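PDB 4L9P: CaaX farnesyltransferase beta subunit Ram1 from Aspergillus fumigatus, which probably serves as the peptide-binding subunit of a zinc-dependent heterodimeric enzyme that transfers a farnesyl group from farnesyl diphosphate to a cysteine near protein C-termini. Local coordinates for residues B[239-244]-B[286-291]; B[248-253]-B[312-317]. All blocks are in the same frame, centred on the assembly; numbering follows the deposited sequence.

Contact 1. Residues B[239-244]-B[286-291]; sequences GGFTVC and DGLPEY
With CG anti to its backbone N (chi1 163°), Tyr-291 turns one face of its ring to Gly-240; Leu-288 likewise has CG anti to N (chi1 179°), and its methyl CD1 ends near Gly-239 O. The contact belongs to the alpha-alpha toroid of the prenyltransferase beta subunit, where the loop before helix 251-263 packs against the start of helix 288-293. Gly-240 CA sits over the centre of the Tyr-291 ring, 3.8 Å from its centroid and 9° off the normal, a clear CH-pi contact; Gly-240 N lies over the same ring, toward CG. The two glycines have no side chains to hold the backbone away, and Gly-239 CA points a hydrogen at Gly-287 O, 3.6 Å from carbon to oxygen. That carbonyl also accepts from Tyr-291 N at 3.0 Å in the first turn of the helix, for which Gly-287 is the N-cap. Leu-288 brings CD1 to 3.6 Å from Gly-239 O and touches the edge of the Phe-241 ring near its plane, more loosely, at 4.4 Å from CD1 to CE1. The same leucine packs on Ala-254 and Met-258 of helix 251-263 and on Cys-321 of helix 312-323, which places the contact among three helices. No direct hydrogen bond joins the two segments, but Lys-235 NZ bonds both Gly-239 O and Asp-286 O, tying their backbones together. At the far end of the tyrosine a water accepts from Phe-241 N at 2.8 Å and makes a weak bond, 3.0 Å, with Tyr-291 OH.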
loop_
_atom_site.group_PDB
_atom_site.type_symbol
_atom_site.label_atom_id
_atom_site.label_comp_id
_atom_site.label_asym_id
_atom_site.label_seq_id
_atom_site.Cartn_x
_atom_site.Cartn_y
_atom_site.Cartn_z
ATOM N N GLY B 239 3.083 -2.406 -19.034
ATOM C CA GLY B 239 2.110 -1.379 -18.715
ATOM C C GLY B 239 2.333 -0.614 -17.415
ATOM O O GLY B 239 1.826 0.484 -17.228
ATOM N N GLY B 240 3.116 -1.218 -16.523
ATOM C CA GLY B 240 3.464 -0.577 -15.261
ATOM C C GLY B 240 4.639 0.369 -15.362
ATOM O O GLY B 240 5.148 0.714 -16.472
ATOM N N PHE B 241 5.147 0.760 -14.182
ATOM C CA PHE B 241 6.241 1.732 -14.075
ATOM C C PHE B 241 7.225 1.238 -13.027
ATOM O O PHE B 241 6.839 0.769 -11.937
ATOM C CB PHE B 241 5.703 3.082 -13.556
ATOM C CG PHE B 241 4.885 3.815 -14.552
ATOM C CD1 PHE B 241 3.527 3.513 -14.734
ATOM C CD2 PHE B 241 5.498 4.789 -15.329
ATOM C CE1 PHE B 241 2.777 4.246 -15.706
ATOM C CE2 PHE B 241 4.755 5.497 -16.334
ATOM C CZ PHE B 241 3.404 5.218 -16.515
ATOM N N THR B 242 8.513 1.368 -13.326
ATOM C CA THR B 242 9.513 1.257 -12.269
ATOM C C THR B 242 9.552 2.515 -11.447
ATOM O O THR B 242 9.035 3.560 -11.871
ATOM C CB THR B 242 10.928 0.993 -12.894
ATOM O OG1 THR B 242 11.185 1.947 -13.956
ATOM C CG2 THR B 242 10.999 -0.438 -13.466
ATOM N N VAL B 243 10.148 2.434 -10.250
ATOM C CA VAL B 243 10.139 3.593 -9.363
ATOM C C VAL B 243 11.312 4.527 -9.641
ATOM O O VAL B 243 11.307 5.703 -9.246
ATOM C CB VAL B 243 10.125 3.179 -7.874
ATOM C CG1 VAL B 243 8.785 2.396 -7.587
ATOM C CG2 VAL B 243 11.362 2.288 -7.517
ATOM N N CYS B 244 12.310 4.009 -10.348
ATOM C CA CYS B 244 13.455 4.805 -10.762
ATOM C C CYS B 244 14.128 3.999 -11.856
ATOM O O CYS B 244 13.788 2.788 -12.052
ATOM C CB CYS B 244 14.430 5.100 -9.586
ATOM S SG CYS B 244 15.199 3.688 -8.856
ATOM N N ASP B 286 -1.329 3.517 -21.540
ATOM C CA ASP B 286 -1.468 2.294 -22.358
ATOM C C ASP B 286 -0.996 1.088 -21.590
ATOM O O ASP B 286 0.123 1.072 -21.086
ATOM C CB ASP B 286 -0.641 2.458 -23.613
ATOM C CG ASP B 286 -1.382 3.103 -24.747
ATOM O OD1 ASP B 286 -2.611 3.216 -24.686
ATOM O OD2 ASP B 286 -0.688 3.457 -25.738
ATOM N N GLY B 287 -1.858 0.079 -21.452
ATOM C CA GLY B 287 -1.516 -1.173 -20.791
ATOM C C GLY B 287 -1.591 -1.033 -19.279
ATOM O O GLY B 287 -1.397 -2.036 -18.559
ATOM N N LEU B 288 -1.878 0.160 -18.764
ATOM C CA LEU B 288 -1.822 0.395 -17.299
ATOM C C LEU B 288 -2.983 -0.227 -16.491
ATOM O O LEU B 288 -2.741 -0.971 -15.562
ATOM C CB LEU B 288 -1.734 1.897 -17.008
ATOM C CG LEU B 288 -1.693 2.277 -15.512
ATOM C CD1 LEU B 288 -0.529 1.564 -14.766
ATOM C CD2 LEU B 288 -1.551 3.784 -15.438
ATOM N N PRO B 289 -4.242 -0.017 -16.900
ATOM C CA PRO B 289 -5.280 -0.687 -16.089
ATOM C C PRO B 289 -5.195 -2.225 -16.233
ATOM O O PRO B 289 -5.557 -2.926 -15.285
ATOM C CB PRO B 289 -6.622 -0.110 -16.630
ATOM C CG PRO B 289 -6.277 0.318 -18.070
ATOM C CD PRO B 289 -4.794 0.790 -18.010
ATOM N N GLU B 290 -4.786 -2.725 -17.403
ATOM C CA GLU B 290 -4.585 -4.165 -17.545
ATOM C C GLU B 290 -3.490 -4.668 -16.568
ATOM O O GLU B 290 -3.673 -5.730 -15.925
ATOM C CB GLU B 290 -4.187 -4.496 -18.986
ATOM C CG GLU B 290 -5.282 -4.130 -19.996
ATOM C CD GLU B 290 -5.174 -2.741 -20.563
ATOM O OE1 GLU B 290 -4.469 -1.891 -20.025
ATOM O OE2 GLU B 290 -5.823 -2.485 -21.607
ATOM N N TYR B 291 -2.399 -3.917 -16.419
ATOM C CA TYR B 291 -1.357 -4.261 -15.474
ATOM C C TYR B 291 -1.961 -4.277 -14.059
ATOM O O TYR B 291 -1.726 -5.207 -13.268
ATOM C CB TYR B 291 -0.241 -3.237 -15.584
ATOM C CG TYR B 291 0.709 -3.231 -14.411
ATOM C CD1 TYR B 291 1.701 -4.185 -14.289
ATOM C CD2 TYR B 291 0.575 -2.288 -13.408
ATOM C CE1 TYR B 291 2.603 -4.180 -13.214
ATOM C CE2 TYR B 291 1.411 -2.249 -12.349
ATOM C CZ TYR B 291 2.397 -3.193 -12.194
ATOM O OH TYR B 291 3.269 -3.063 -11.143
HETATM O O HOH W 1 3.835 -0.205 -11.844
#

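Contact 2. Residues B[248-253]-B[312-317]; sequences EEDVRG and GAYAFC. With FII ([(3,7,11-trimethyl-dodeca-2,6,10-trienyloxycarbamoyl)-methyl]-phosphonic acid), chain Q.
Val-251 and Tyr-314 meet in the tightest part of this contact between the first turns of helices 251-263 and 312-323. Val-251 CG2, in the crowded position between backbone N and carbonyl carbon, presses on Tyr-314 CD1 at 3.3 Å, approaching the ring obliquely, and also reaches Cys-317 CB at 3.8 Å. Arg-252 CG comes to the ring edge instead, in its plane, 3.9 Å from Tyr-314 CE1. Toward Glu-248, which is partly exposed, the fit is looser and polar: Asp-250 OD2 and Tyr-314 OH stay 4.4 Å apart, and the tyrosine hydroxyl is hydrogen-bonded to Tyr-123 of the alpha subunit Ram2. On this side a salt-bridge network fixes the arginine. Arg-252 grips Asp-250 side-on with two nitrogens: NH2 lies on the syn lone pair of OD2 at 2.7 Å and 164°, while NE meets OD1 on its syn side at 3.0 Å, with OD1 tilted from the guanidinium plane. Glu-248 OE2 accepts from Arg-252 NH2 as well, in the guanidinium plane and through its anti lone pair, at 2.8 Å. Asp-250 is also the N-cap of helix 251-263, its OD1 accepting weakly from Arg-252 N. Held this way, the guanidinium makes a cation-pi contact with Tyr-123 of Ram2 and gives NH1 to the bound peptide's backbone. The inhibitor's isoprenoid runs past Arg-252 CG and CD, Ala-313 CB and Tyr-314, and Cys-317 SG touches its C10 at 3.5 Å. Together they form part of the wall of the isoprenoid pocket in the alpha-alpha toroid, where lipid analogue and peptide lie side by side.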
loop_
_atom_site.group_PDB
_atom_site.type_symbol
_atom_site.label_atom_id
_atom_site.label_comp_id
_atom_site.label_asym_id
_atom_site.label_seq_id
_atom_site.Cartn_x
_atom_site.Cartn_y
_atom_site.Cartn_z
ATOM N N GLU B 248 12.874 -1.180 -8.940
ATOM C CA GLU B 248 11.786 -2.154 -8.937
ATOM C C GLU B 248 10.494 -1.605 -9.597
ATOM O O GLU B 248 10.233 -0.378 -9.625
ATOM C CB GLU B 248 11.416 -2.614 -7.501
ATOM C CG GLU B 248 10.962 -1.476 -6.573
ATOM C CD GLU B 248 12.083 -0.718 -5.824
ATOM O OE1 GLU B 248 13.254 -0.749 -6.233
ATOM O OE2 GLU B 248 11.775 -0.072 -4.799
ATOM N N GLU B 249 9.703 -2.546 -10.120
ATOM C CA GLU B 249 8.376 -2.249 -10.688
ATOM C C GLU B 249 7.300 -2.773 -9.761
ATOM O O GLU B 249 7.184 -3.968 -9.547
ATOM C CB GLU B 249 8.253 -2.917 -12.048
ATOM C CG GLU B 249 6.888 -2.572 -12.705
ATOM C CD GLU B 249 6.670 -3.152 -14.052
ATOM O OE1 GLU B 249 7.533 -3.884 -14.607
ATOM O OE2 GLU B 249 5.564 -2.896 -14.606
ATOM N N ASP B 250 6.450 -1.838 -9.319
ATOM C CA ASP B 250 5.306 -2.220 -8.465
ATOM C C ASP B 250 4.309 -1.102 -8.531
ATOM O O ASP B 250 4.555 -0.070 -9.161
ATOM C CB ASP B 250 5.754 -2.592 -7.023
ATOM C CG ASP B 250 6.385 -1.448 -6.283
ATOM O OD1 ASP B 250 5.834 -0.337 -6.340
ATOM O OD2 ASP B 250 7.451 -1.665 -5.627
ATOM N N VAL B 251 3.152 -1.351 -7.925
ATOM C CA VAL B 251 2.056 -0.406 -8.109
ATOM C C VAL B 251 2.313 0.958 -7.442
ATOM O O VAL B 251 1.662 1.916 -7.861
ATOM C CB VAL B 251 0.729 -0.983 -7.619
ATOM C CG1 VAL B 251 0.319 -2.270 -8.443
ATOM C CG2 VAL B 251 0.779 -1.184 -6.140
ATOM N N ARG B 252 3.261 1.098 -6.504
ATOM C CA ARG B 252 3.716 2.444 -6.089
ATOM C C ARG B 252 4.213 3.224 -7.235
ATOM O O ARG B 252 3.959 4.438 -7.335
ATOM C CB ARG B 252 4.957 2.426 -5.168
ATOM C CG ARG B 252 4.649 1.793 -3.935
ATOM C CD ARG B 252 6.048 1.716 -3.133
ATOM N NE ARG B 252 7.005 0.884 -3.846
ATOM C CZ ARG B 252 8.338 1.118 -3.904
ATOM N NH1 ARG B 252 8.919 2.117 -3.255
ATOM N NH2 ARG B 252 9.040 0.326 -4.593
ATOM N N GLY B 253 4.977 2.603 -8.107
ATOM C CA GLY B 253 5.509 3.274 -9.278
ATOM C C GLY B 253 4.395 3.813 -10.124
ATOM O O GLY B 253 4.432 4.995 -10.500
ATOM N N GLY B 312 -3.197 -3.808 1.737
ATOM C CA GLY B 312 -3.957 -2.540 1.694
ATOM C C GLY B 312 -3.150 -1.397 1.098
ATOM O O GLY B 312 -3.761 -0.536 0.431
ATOM N N ALA B 313 -1.839 -1.297 1.327
ATOM C CA ALA B 313 -1.129 -0.172 0.768
ATOM C C ALA B 313 -1.147 -0.224 -0.757
ATOM O O ALA B 313 -1.293 0.811 -1.426
ATOM C CB ALA B 313 0.284 -0.197 1.246
ATOM N N TYR B 314 -0.999 -1.427 -1.298
ATOM C CA TYR B 314 -0.972 -1.562 -2.762
ATOM C C TYR B 314 -2.383 -1.519 -3.330
ATOM O O TYR B 314 -2.576 -1.047 -4.471
ATOM C CB TYR B 314 -0.269 -2.856 -3.128
ATOM C CG TYR B 314 1.200 -2.833 -2.721
ATOM C CD1 TYR B 314 2.028 -1.772 -3.124
ATOM C CD2 TYR B 314 1.823 -3.923 -2.093
ATOM C CE1 TYR B 314 3.416 -1.784 -2.855
ATOM C CE2 TYR B 314 3.192 -3.916 -1.825
ATOM C CZ TYR B 314 3.980 -2.877 -2.194
ATOM O OH TYR B 314 5.337 -2.948 -1.956
ATOM N N ALA B 315 -3.401 -1.937 -2.567
ATOM C CA ALA B 315 -4.803 -1.726 -3.025
ATOM C C ALA B 315 -5.094 -0.243 -3.173
ATOM O O ALA B 315 -5.728 0.172 -4.174
ATOM C CB ALA B 315 -5.767 -2.368 -2.049
ATOM N N PHE B 316 -4.646 0.563 -2.192
ATOM C CA PHE B 316 -4.853 1.993 -2.345
ATOM C C PHE B 316 -4.189 2.495 -3.637
ATOM O O PHE B 316 -4.796 3.247 -4.454
ATOM C CB PHE B 316 -4.321 2.817 -1.166
ATOM C CG PHE B 316 -4.440 4.307 -1.417
ATOM C CD1 PHE B 316 -5.692 4.934 -1.298
ATOM C CD2 PHE B 316 -3.341 5.029 -1.897
ATOM C CE1 PHE B 316 -5.852 6.272 -1.628
ATOM C CE2 PHE B 316 -3.481 6.410 -2.204
ATOM C CZ PHE B 316 -4.754 7.027 -2.091
ATOM N N CYS B 317 -2.905 2.172 -3.800
ATOM C CA CYS B 317 -2.217 2.685 -5.004
ATOM C C CYS B 317 -2.940 2.292 -6.298
ATOM O O CYS B 317 -3.078 3.105 -7.219
ATOM C CB CYS B 317 -0.792 2.082 -5.051
ATOM S SG CYS B 317 0.331 2.766 -3.788
HETATM C C1 FII Q . 2.496 5.898 -2.325
HETATM C C2 FII Q . 3.275 4.843 -1.585
HETATM C C6 FII Q . 4.738 4.949 -1.685
HETATM C C10 FII Q . 2.565 3.618 -1.179
HETATM C C11 FII Q . 3.243 2.426 -0.505
HETATM C C12 FII Q . 2.962 2.539 1.023
HETATM C C15 FII Q . 3.130 1.274 1.860
HETATM C C18 FII Q . 2.870 1.331 3.361
HETATM C C22 FII Q . 3.960 0.197 1.239
HETATM C C23 FII Q . 3.811 -1.169 1.892
HETATM C C24 FII Q . 4.834 -2.126 1.412
HETATM C C27 FII Q . 4.961 -3.278 2.357
HETATM C C30 FII Q . 4.045 -4.453 2.064
HETATM C C34 FII Q . 6.304 -3.435 2.965
HETATM C C35 FII Q . 6.717 -4.682 3.719
HETATM O O36 FII Q . 6.921 -4.401 5.092
HETATM N N42 FII Q . 5.864 -3.828 5.746
HETATM C C43 FII Q . 5.143 -4.756 6.512
HETATM O O44 FII Q . 5.380 -5.972 6.567
HETATM C C45 FII Q . 4.018 -4.114 7.313
HETATM P P46 FII Q . 2.527 -5.216 7.543
HETATM O O49 FII Q . 2.230 -5.782 6.206
HETATM O O50 FII Q . 2.849 -6.210 8.615
HETATM O O51 FII Q . 1.460 -4.203 8.007
#

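How the contacts relate
The two contacts alternate along the chain, in the order 239-244, 248-253, 286-291, 312-317, and their centres lie 11 Å apart on the same side of the chain's centre. The successive helices 251-263, 288-293 and 312-323 of the toroid carry three of the segments, and the fourth is in the loop leading into the first helix. The contacts touch directly: Val-243 N probably donates to Glu-248 O at 2.9 Å, and Tyr-291, on helix 288-293, packs on Glu-249 and Val-251. Contact 2 faces the bound ligands, whereas contact 1 lies away from the annotated sites, the Tyr-291 side chain about 12 Å from the bound inhibitor.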